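Local coordinates for methyltransferase domain-containing protein (Serratia marcescens, PDB 7CLU) that acts as an O-methyltransferase of the prodigiosin pathway, probably transferring the methyl group of S-adenosyl-L-methionine to a hydroxyl of its substrate, at residues 119-124 and 129-134; 275-280 and 308-313. One frame throughout, in Å; residues are numbered along the deposited sequence.

How the interactions relate
Interactions 1 and 2 both belong to the O-methyltransferase domain, and interaction 1 closes along the chain before interaction 2 opens. Their centres lie 26 Å apart. The nearest atoms of the two are about 13 Å apart, so they do not touch. What relates them is His247, the predicted proton acceptor. In interaction 1 the side chain of Trp131 comes within about 9 Å of the side chain of His247. In interaction 2 the side chain of Glu275 is about 4 Å from that of His247. Interaction 1 joins two short helices near the surface. Interaction 2 is buried at the end of strand 270-275, beside the predicted active site.

Interaction 1 of 2, residues 119-124 and 129-134; sequences HQRRTV and RSWFDI
The guanidinium of Arg121 is covered on both faces. Trp131 CA sits 3.6 Å above one face, displaced from its centre. His119 ND1 lies over the centre of the opposite face. At the edge, close to the guanidinium plane, are Arg129 O and a water. Arg121 NH2 donates to Arg129 O at 3.0 Å, nearly straight at 168°, and uses a lone pair in the carbonyl plane. The water accepts from Arg121 NE at 2.9 Å and donates to the same Arg129 O at 2.6 Å. One carbonyl oxygen is thus gripped directly and through water.

The Arg121 chain bends at chi3 (-45°), which turns the guanidinium across the start of helix 131-137. The Trp131 and Arg121 side chains cross at about a right angle, but the indole and guanidinium planes are 38° apart. Trp131 CE3 is 3.7 Å from Arg121 NH1. The Ile134 side chain comes to meet Arg121 head-on from its own helix, with CD1 3.5 Å from Arg121 NE.

His119 has a second role: its ND1 accepts from Arg121 N at 3.0 Å, with the donor near the ring plane. Arg121 NH2 also forms a salt bridge with Asp300, whose carboxylate accepts from Trp131 N. Ser298 O takes NH1. This charge pairing probably holds the guanidinium in place.

Ser130 is the N-cap of helix 131-137, and its OG accepts from Asp133 N. Arg121, in the first turn of helix 121-125, bonds to Arg129 O just before that cap and so joins the two short helices of the O-methyltransferase domain.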
ATOM      1  N   HIS A 119     -18.271   7.062  -3.342  1.00 26.60           N
ATOM      2  CA  HIS A 119     -17.709   5.723  -3.232  1.00 30.88           C
ATOM      3  C   HIS A 119     -17.567   5.086  -4.613  1.00 32.06           C
ATOM      4  O   HIS A 119     -18.217   5.481  -5.583  1.00 29.47           O
ATOM      5  CB  HIS A 119     -18.590   4.844  -2.341  1.00 32.29           C
ATOM      6  CG  HIS A 119     -19.899   4.477  -2.974  1.00 36.29           C
ATOM      7  ND1 HIS A 119     -20.041   3.392  -3.814  1.00 30.36           N
ATOM      8  CD2 HIS A 119     -21.123   5.057  -2.898  1.00 32.65           C
ATOM      9  CE1 HIS A 119     -21.294   3.319  -4.231  1.00 37.46           C
ATOM     10  NE2 HIS A 119     -21.970   4.323  -3.698  1.00 35.33           N
ATOM     11  N   GLN A 120     -16.696   4.081  -4.699  1.00 29.41           N
ATOM     12  CA  GLN A 120     -16.490   3.370  -5.954  1.00 30.83           C
ATOM     13  C   GLN A 120     -17.016   1.938  -5.898  1.00 29.83           C
ATOM     14  O   GLN A 120     -16.569   1.093  -6.674  1.00 31.15           O
ATOM     15  CB  GLN A 120     -15.008   3.396  -6.339  1.00 29.58           C
ATOM     16  CG  GLN A 120     -14.469   4.815  -6.595  1.00 25.91           C
ATOM     17  CD  GLN A 120     -15.210   5.537  -7.701  1.00 31.94           C
ATOM     18  OE1 GLN A 120     -15.105   5.156  -8.872  1.00 30.90           O
ATOM     19  NE2 GLN A 120     -15.950   6.597  -7.347  1.00 25.70           N
ATOM     20  N   ARG A 121     -17.972   1.650  -5.006  1.00 31.83           N
ATOM     21  CA  ARG A 121     -18.469   0.279  -4.902  1.00 31.30           C
ATOM     22  C   ARG A 121     -19.196  -0.161  -6.176  1.00 35.47           C
ATOM     23  O   ARG A 121     -19.149  -1.346  -6.530  1.00 35.48           O
ATOM     24  CB  ARG A 121     -19.379   0.137  -3.681  1.00 29.53           C
ATOM     25  CG  ARG A 121     -18.684   0.428  -2.338  1.00 31.75           C
ATOM     26  CD  ARG A 121     -19.601   0.188  -1.144  1.00 34.55           C
ATOM     27  NE  ARG A 121     -20.936   0.750  -1.341  1.00 36.13           N
ATOM     28  CZ  ARG A 121     -21.337   1.950  -0.924  1.00 36.68           C
ATOM     29  NH1 ARG A 121     -20.508   2.751  -0.268  1.00 31.41           N
ATOM     30  NH2 ARG A 121     -22.586   2.355  -1.162  1.00 36.53           N
ATOM     31  N   ARG A 122     -19.863   0.766  -6.874  1.00 32.00           N
ATOM     32  CA  ARG A 122     -20.551   0.422  -8.119  1.00 35.85           C
ATOM     33  C   ARG A 122     -19.549   0.126  -9.223  1.00 34.14           C
ATOM     34  O   ARG A 122     -19.568  -0.949  -9.830  1.00 37.67           O
ATOM     35  CB  ARG A 122     -21.477   1.562  -8.556  1.00 40.51           C
ATOM     36  CG  ARG A 122     -22.567   1.957  -7.573  1.00 43.66           C
ATOM     37  CD  ARG A 122     -23.583   2.889  -8.246  1.00 48.84           C
ATOM     38  NE  ARG A 122     -23.912   4.045  -7.415  1.00 53.12           N
ATOM     39  CZ  ARG A 122     -24.835   4.037  -6.455  1.00 58.97           C
ATOM     40  NH1 ARG A 122     -25.520   2.929  -6.203  1.00 56.36           N
ATOM     41  NH2 ARG A 122     -25.075   5.135  -5.744  1.00 59.54           N
ATOM     42  N   THR A 123     -18.685   1.099  -9.512  1.00 32.00           N
ATOM     43  CA  THR A 123     -17.512   0.909 -10.351  1.00 37.15           C
ATOM     44  C   THR A 123     -16.843  -0.437 -10.089  1.00 41.05           C
ATOM     45  O   THR A 123     -16.747  -1.292 -10.979  1.00 40.09           O
ATOM     46  CB  THR A 123     -16.534   2.059 -10.070  1.00 40.95           C
ATOM     47  OG1 THR A 123     -17.243   3.312 -10.088  1.00 45.29           O
ATOM     48  CG2 THR A 123     -15.401   2.084 -11.079  1.00 39.49           C
ATOM     49  N   VAL A 124     -16.427  -0.659  -8.843  1.00 37.49           N
ATOM     50  CA  VAL A 124     -15.480  -1.730  -8.559  1.00 36.16           C
ATOM     51  C   VAL A 124     -16.176  -3.084  -8.427  1.00 39.12           C
ATOM     52  O   VAL A 124     -15.666  -4.102  -8.913  1.00 41.85           O
ATOM     53  CB  VAL A 124     -14.666  -1.361  -7.299  1.00 34.17           C
ATOM     54  CG1 VAL A 124     -13.947  -2.559  -6.741  1.00 33.20           C
ATOM     55  CG2 VAL A 124     -13.691  -0.217  -7.615  1.00 28.96           C
ATOM     56  N   ARG A 129     -25.997  -0.900  -4.271  1.00 41.30           N
ATOM     57  CA  ARG A 129     -26.657  -0.704  -2.989  1.00 41.44           C
ATOM     58  C   ARG A 129     -25.948   0.368  -2.174  1.00 43.30           C
ATOM     59  O   ARG A 129     -24.741   0.585  -2.309  1.00 40.27           O
ATOM     60  CB  ARG A 129     -26.687  -1.996  -2.183  1.00 44.56           C
ATOM     61  CG  ARG A 129     -27.412  -3.139  -2.843  1.00 46.77           C
ATOM     62  CD  ARG A 129     -27.177  -4.429  -2.073  1.00 40.88           C
ATOM     63  NE  ARG A 129     -25.774  -4.828  -2.089  1.00 43.38           N
ATOM     64  CZ  ARG A 129     -25.278  -5.812  -1.344  1.00 45.44           C
ATOM     65  NH1 ARG A 129     -26.079  -6.495  -0.534  1.00 49.08           N
ATOM     66  NH2 ARG A 129     -23.990  -6.118  -1.414  1.00 43.83           N
ATOM     67  N   SER A 130     -26.711   1.022  -1.298  1.00 43.23           N
ATOM     68  CA  SER A 130     -26.152   2.043  -0.427  1.00 39.47           C
ATOM     69  C   SER A 130     -25.314   1.409   0.680  1.00 36.89           C
ATOM     70  O   SER A 130     -25.454   0.228   1.012  1.00 38.32           O
ATOM     71  CB  SER A 130     -27.267   2.901   0.179  1.00 38.18           C
ATOM     72  OG  SER A 130     -27.839   2.267   1.311  1.00 39.54           O
ATOM     73  N   TRP A 131     -24.417   2.214   1.246  1.00 39.90           N
ATOM     74  CA  TRP A 131     -23.605   1.735   2.360  1.00 38.93           C
ATOM     75  C   TRP A 131     -24.497   1.227   3.484  1.00 39.02           C
ATOM     76  O   TRP A 131     -24.307   0.120   4.004  1.00 37.95           O
ATOM     77  CB  TRP A 131     -22.682   2.851   2.858  1.00 37.39           C
ATOM     78  CG  TRP A 131     -21.666   2.391   3.863  1.00 34.49           C
ATOM     79  CD1 TRP A 131     -21.448   2.905   5.109  1.00 34.95           C
ATOM     80  CD2 TRP A 131     -20.719   1.331   3.692  1.00 38.37           C
ATOM     81  NE1 TRP A 131     -20.426   2.225   5.726  1.00 38.94           N
ATOM     82  CE2 TRP A 131     -19.963   1.254   4.877  1.00 34.86           C
ATOM     83  CE3 TRP A 131     -20.437   0.437   2.651  1.00 41.09           C
ATOM     84  CZ2 TRP A 131     -18.950   0.324   5.053  1.00 36.99           C
ATOM     85  CZ3 TRP A 131     -19.424  -0.493   2.833  1.00 42.56           C
ATOM     86  CH2 TRP A 131     -18.696  -0.539   4.027  1.00 37.83           C
ATOM     87  N   PHE A 132     -25.509   2.015   3.840  1.00 39.59           N
ATOM     88  CA  PHE A 132     -26.460   1.578   4.852  1.00 36.59           C
ATOM     89  C   PHE A 132     -27.102   0.246   4.484  1.00 38.18           C
ATOM     90  O   PHE A 132     -27.271  -0.621   5.347  1.00 39.00           O
ATOM     91  CB  PHE A 132     -27.527   2.639   5.060  1.00 40.49           C
ATOM     92  CG  PHE A 132     -28.543   2.243   6.067  1.00 41.03           C
ATOM     93  CD1 PHE A 132     -28.261   2.357   7.416  1.00 42.91           C
ATOM     94  CD2 PHE A 132     -29.766   1.726   5.671  1.00 41.44           C
ATOM     95  CE1 PHE A 132     -29.184   1.979   8.357  1.00 42.38           C
ATOM     96  CE2 PHE A 132     -30.701   1.343   6.610  1.00 45.19           C
ATOM     97  CZ  PHE A 132     -30.401   1.467   7.955  1.00 43.46           C
ATOM     98  N   ASP A 133     -27.459   0.059   3.206  1.00 38.53           N
ATOM     99  CA  ASP A 133     -28.052  -1.205   2.771  1.00 37.00           C
ATOM    100  C   ASP A 133     -27.116  -2.376   3.055  1.00 39.78           C
ATOM    101  O   ASP A 133     -27.521  -3.386   3.642  1.00 36.32           O
ATOM    102  CB  ASP A 133     -28.369  -1.164   1.270  1.00 42.41           C
ATOM    103  CG  ASP A 133     -29.634  -0.380   0.943  1.00 47.49           C
ATOM    104  OD1 ASP A 133     -30.378  -0.000   1.877  1.00 44.94           O
ATOM    105  OD2 ASP A 133     -29.873  -0.143  -0.265  1.00 45.81           O
ATOM    106  N   ILE A 134     -25.860  -2.259   2.615  1.00 38.17           N
ATOM    107  CA  ILE A 134     -24.918  -3.374   2.715  1.00 40.33           C
ATOM    108  C   ILE A 134     -24.685  -3.752   4.174  1.00 39.88           C
ATOM    109  O   ILE A 134     -24.585  -4.936   4.513  1.00 44.48           O
ATOM    110  CB  ILE A 134     -23.608  -3.024   1.982  1.00 37.81           C
ATOM    111  CG1 ILE A 134     -23.876  -2.837   0.485  1.00 41.12           C
ATOM    112  CG2 ILE A 134     -22.546  -4.102   2.188  1.00 34.80           C
ATOM    113  CD1 ILE A 134     -22.856  -1.985  -0.243  1.00 38.35           C
TER
HETATM  114  O   HOH W   1     -22.611  -0.623  -3.200  1.00 41.98           O

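Interaction 2 of 2, residues 275-280 and 308-313; sequences ETPLNE and QEYLDR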
ATOM      1  N   GLU A 275     -13.818   9.599  19.076  1.00 26.75           N
ATOM      2  CA  GLU A 275     -13.429   9.690  17.673  1.00 30.31           C
ATOM      3  C   GLU A 275     -11.925   9.900  17.607  1.00 27.82           C
ATOM      4  O   GLU A 275     -11.254  10.062  18.636  1.00 23.16           O
ATOM      5  CB  GLU A 275     -14.156  10.829  16.924  1.00 25.11           C
ATOM      6  CG  GLU A 275     -15.677  10.741  16.914  1.00 26.54           C
ATOM      7  CD  GLU A 275     -16.189   9.796  15.850  1.00 27.35           C
ATOM      8  OE1 GLU A 275     -15.639   9.817  14.723  1.00 27.09           O
ATOM      9  OE2 GLU A 275     -17.137   9.033  16.146  1.00 25.65           O
ATOM     10  N   THR A 276     -11.401   9.881  16.376  1.00 25.94           N
ATOM     11  CA  THR A 276      -9.993  10.174  16.085  1.00 26.26           C
ATOM     12  C   THR A 276      -9.971  11.411  15.193  1.00 25.55           C
ATOM     13  O   THR A 276      -9.877  11.297  13.966  1.00 27.61           O
ATOM     14  CB  THR A 276      -9.282   9.009  15.387  1.00 29.68           C
ATOM     15  OG1 THR A 276      -9.957   8.694  14.150  1.00 26.23           O
ATOM     16  CG2 THR A 276      -9.238   7.781  16.291  1.00 29.58           C
ATOM     17  N   PRO A 277     -10.043  12.607  15.767  1.00 30.32           N
ATOM     18  CA  PRO A 277     -10.147  13.812  14.935  1.00 30.65           C
ATOM     19  C   PRO A 277      -8.855  14.133  14.207  1.00 28.66           C
ATOM     20  O   PRO A 277      -7.753  13.787  14.644  1.00 27.78           O
ATOM     21  CB  PRO A 277     -10.486  14.917  15.943  1.00 27.42           C
ATOM     22  CG  PRO A 277     -10.988  14.176  17.179  1.00 33.88           C
ATOM     23  CD  PRO A 277     -10.251  12.886  17.198  1.00 28.76           C
ATOM     24  N   LEU A 278      -9.010  14.831  13.089  1.00 29.72           N
ATOM     25  CA  LEU A 278      -7.899  15.586  12.536  1.00 29.21           C
ATOM     26  C   LEU A 278      -7.458  16.652  13.533  1.00 30.83           C
ATOM     27  O   LEU A 278      -8.249  17.134  14.348  1.00 30.20           O
ATOM     28  CB  LEU A 278      -8.308  16.242  11.222  1.00 28.66           C
ATOM     29  CG  LEU A 278      -8.849  15.259  10.180  1.00 28.89           C
ATOM     30  CD1 LEU A 278      -9.544  15.982   9.051  1.00 26.39           C
ATOM     31  CD2 LEU A 278      -7.697  14.437   9.674  1.00 28.06           C
ATOM     32  N   ASN A 279      -6.197  17.053  13.437  1.00 25.63           N
ATOM     33  CA  ASN A 279      -5.667  18.039  14.367  1.00 34.15           C
ATOM     34  C   ASN A 279      -6.232  19.431  14.048  1.00 33.93           C
ATOM     35  O   ASN A 279      -7.086  19.610  13.171  1.00 30.97           O
ATOM     36  CB  ASN A 279      -4.134  18.024  14.350  1.00 29.74           C
ATOM     37  CG  ASN A 279      -3.553  18.277  12.968  1.00 30.53           C
ATOM     38  OD1 ASN A 279      -4.174  18.928  12.126  1.00 36.57           O
ATOM     39  ND2 ASN A 279      -2.344  17.761  12.727  1.00 32.63           N
ATOM     40  N   GLU A 280      -5.717  20.427  14.771  1.00 36.60           N
ATOM     41  CA  GLU A 280      -6.329  21.755  14.808  1.00 39.69           C
ATOM     42  C   GLU A 280      -6.329  22.438  13.442  1.00 40.23           C
ATOM     43  O   GLU A 280      -7.318  23.079  13.065  1.00 39.80           O
ATOM     44  CB  GLU A 280      -5.599  22.617  15.842  1.00 40.45           C
ATOM     45  CG  GLU A 280      -6.140  24.032  15.978  1.00 49.76           C
ATOM     46  CD  GLU A 280      -6.007  24.572  17.393  1.00 59.74           C
ATOM     47  OE1 GLU A 280      -4.856  24.756  17.854  1.00 58.40           O
ATOM     48  OE2 GLU A 280      -7.054  24.817  18.034  1.00 54.88           O
ATOM     49  N   GLN A 308     -12.938  20.791  16.551  1.00 32.67           N
ATOM     50  CA  GLN A 308     -13.876  21.912  16.508  1.00 33.59           C
ATOM     51  C   GLN A 308     -15.098  21.577  15.669  1.00 36.69           C
ATOM     52  O   GLN A 308     -16.229  21.940  16.026  1.00 35.23           O
ATOM     53  CB  GLN A 308     -13.186  23.162  15.959  1.00 33.34           C
ATOM     54  CG  GLN A 308     -13.990  24.436  16.179  1.00 41.66           C
ATOM     55  CD  GLN A 308     -14.105  24.788  17.656  1.00 42.59           C
ATOM     56  OE1 GLN A 308     -13.140  24.671  18.409  1.00 45.82           O
ATOM     57  NE2 GLN A 308     -15.298  25.181  18.080  1.00 44.69           N
ATOM     58  N   GLU A 309     -14.891  20.890  14.540  1.00 34.38           N
ATOM     59  CA  GLU A 309     -16.023  20.503  13.712  1.00 33.21           C
ATOM     60  C   GLU A 309     -16.968  19.584  14.476  1.00 30.64           C
ATOM     61  O   GLU A 309     -18.191  19.694  14.339  1.00 30.75           O
ATOM     62  CB  GLU A 309     -15.531  19.841  12.423  1.00 32.47           C
ATOM     63  CG  GLU A 309     -15.202  20.846  11.334  1.00 34.34           C
ATOM     64  CD  GLU A 309     -14.416  20.242  10.176  1.00 37.38           C
ATOM     65  OE1 GLU A 309     -13.867  19.129  10.334  1.00 33.94           O
ATOM     66  OE2 GLU A 309     -14.342  20.894   9.109  1.00 43.53           O
ATOM     67  N   TYR A 310     -16.423  18.678  15.296  1.00 29.63           N
ATOM     68  CA  TYR A 310     -17.286  17.847  16.128  1.00 29.45           C
ATOM     69  C   TYR A 310     -17.987  18.681  17.197  1.00 32.13           C
ATOM     70  O   TYR A 310     -19.177  18.477  17.471  1.00 31.51           O
ATOM     71  CB  TYR A 310     -16.480  16.718  16.771  1.00 31.80           C
ATOM     72  CG  TYR A 310     -16.128  15.568  15.838  1.00 29.18           C
ATOM     73  CD1 TYR A 310     -17.098  14.937  15.064  1.00 31.24           C
ATOM     74  CD2 TYR A 310     -14.812  15.087  15.767  1.00 31.87           C
ATOM     75  CE1 TYR A 310     -16.763  13.866  14.201  1.00 24.58           C
ATOM     76  CE2 TYR A 310     -14.471  14.022  14.937  1.00 28.18           C
ATOM     77  CZ  TYR A 310     -15.447  13.416  14.167  1.00 30.35           C
ATOM     78  OH  TYR A 310     -15.083  12.375  13.353  1.00 29.25           O
ATOM     79  N   LEU A 311     -17.268  19.622  17.814  1.00 30.24           N
ATOM     80  CA  LEU A 311     -17.906  20.511  18.779  1.00 33.30           C
ATOM     81  C   LEU A 311     -19.078  21.245  18.147  1.00 35.44           C
ATOM     82  O   LEU A 311     -20.165  21.311  18.734  1.00 35.40           O
ATOM     83  CB  LEU A 311     -16.893  21.510  19.338  1.00 33.07           C
ATOM     84  CG  LEU A 311     -15.819  20.952  20.269  1.00 38.49           C
ATOM     85  CD1 LEU A 311     -14.874  22.045  20.753  1.00 36.18           C
ATOM     86  CD2 LEU A 311     -16.459  20.234  21.444  1.00 35.22           C
ATOM     87  N   ASP A 312     -18.879  21.778  16.930  1.00 35.35           N
ATOM     88  CA  ASP A 312     -19.946  22.496  16.239  1.00 34.60           C
ATOM     89  C   ASP A 312     -21.163  21.607  16.034  1.00 36.62           C
ATOM     90  O   ASP A 312     -22.305  22.057  16.204  1.00 31.60           O
ATOM     91  CB  ASP A 312     -19.447  23.020  14.889  1.00 39.88           C
ATOM     92  CG  ASP A 312     -18.373  24.092  15.027  1.00 39.25           C
ATOM     93  OD1 ASP A 312     -18.254  24.698  16.114  1.00 40.58           O
ATOM     94  OD2 ASP A 312     -17.642  24.330  14.037  1.00 46.87           O
ATOM     95  N   ARG A 313     -20.942  20.338  15.675  1.00 33.22           N
ATOM     96  CA  ARG A 313     -22.062  19.434  15.445  1.00 30.27           C
ATOM     97  C   ARG A 313     -22.766  19.075  16.746  1.00 31.87           C
ATOM     98  O   ARG A 313     -23.995  18.938  16.768  1.00 33.27           O
ATOM     99  CB  ARG A 313     -21.587  18.173  14.712  1.00 29.08           C
ATOM    100  CG  ARG A 313     -21.277  18.446  13.267  1.00 32.41           C
ATOM    101  CD  ARG A 313     -20.748  17.247  12.477  1.00 30.95           C
ATOM    102  NE  ARG A 313     -19.972  17.764  11.353  1.00 30.14           N
ATOM    103  CZ  ARG A 313     -18.840  17.235  10.926  1.00 36.03           C
ATOM    104  NH1 ARG A 313     -18.358  16.146  11.518  1.00 31.58           N
ATOM    105  NH2 ARG A 313     -18.195  17.790   9.911  1.00 37.71           N
TER
HETATM  106  O   HOH W   2     -12.503  12.340  12.668  1.00 28.32           O
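Segment 275-280 leaves the end of strand 270-275 and runs on as an extended loop. Segment 308-313 is a piece of helix 307-316. The backbones stay apart: the closest CA atoms, those of Pro277 and Tyr310, are 8.3 Å from each other. The Tyr310 side chain bridges the gap.

Glu275 lies over one face of the Tyr310 ring in a CH-pi contact. Its CG is 4.2 Å from the ring centroid and 25° off the normal. The Glu275 chain bends at chi2 (-82°), which carries OE1 to 3.0 Å from Tyr310 OH. Both carboxylate oxygens accept backbone N-H groups, OE2 from Leu246 and OE1 from His247.

This is the Rossmann-like methyltransferase fold. Glu275 ends strand 270-275, the fifth in the order 3-2-1-4-5-7-6, between parallel 239-243 and antiparallel 332-337. Its carboxylate thereby holds the backbone at His247, the predicted proton acceptor. The Tyr310 side chain also touches His247.

A water lies 3.1 Å from Thr276 O and 2.7 Å from Tyr310 OH, linking the loop backbone to the tyrosine hydroxyl. Pro277 meets the ring at its edge, with CG 4.1 Å from Tyr310 CE2.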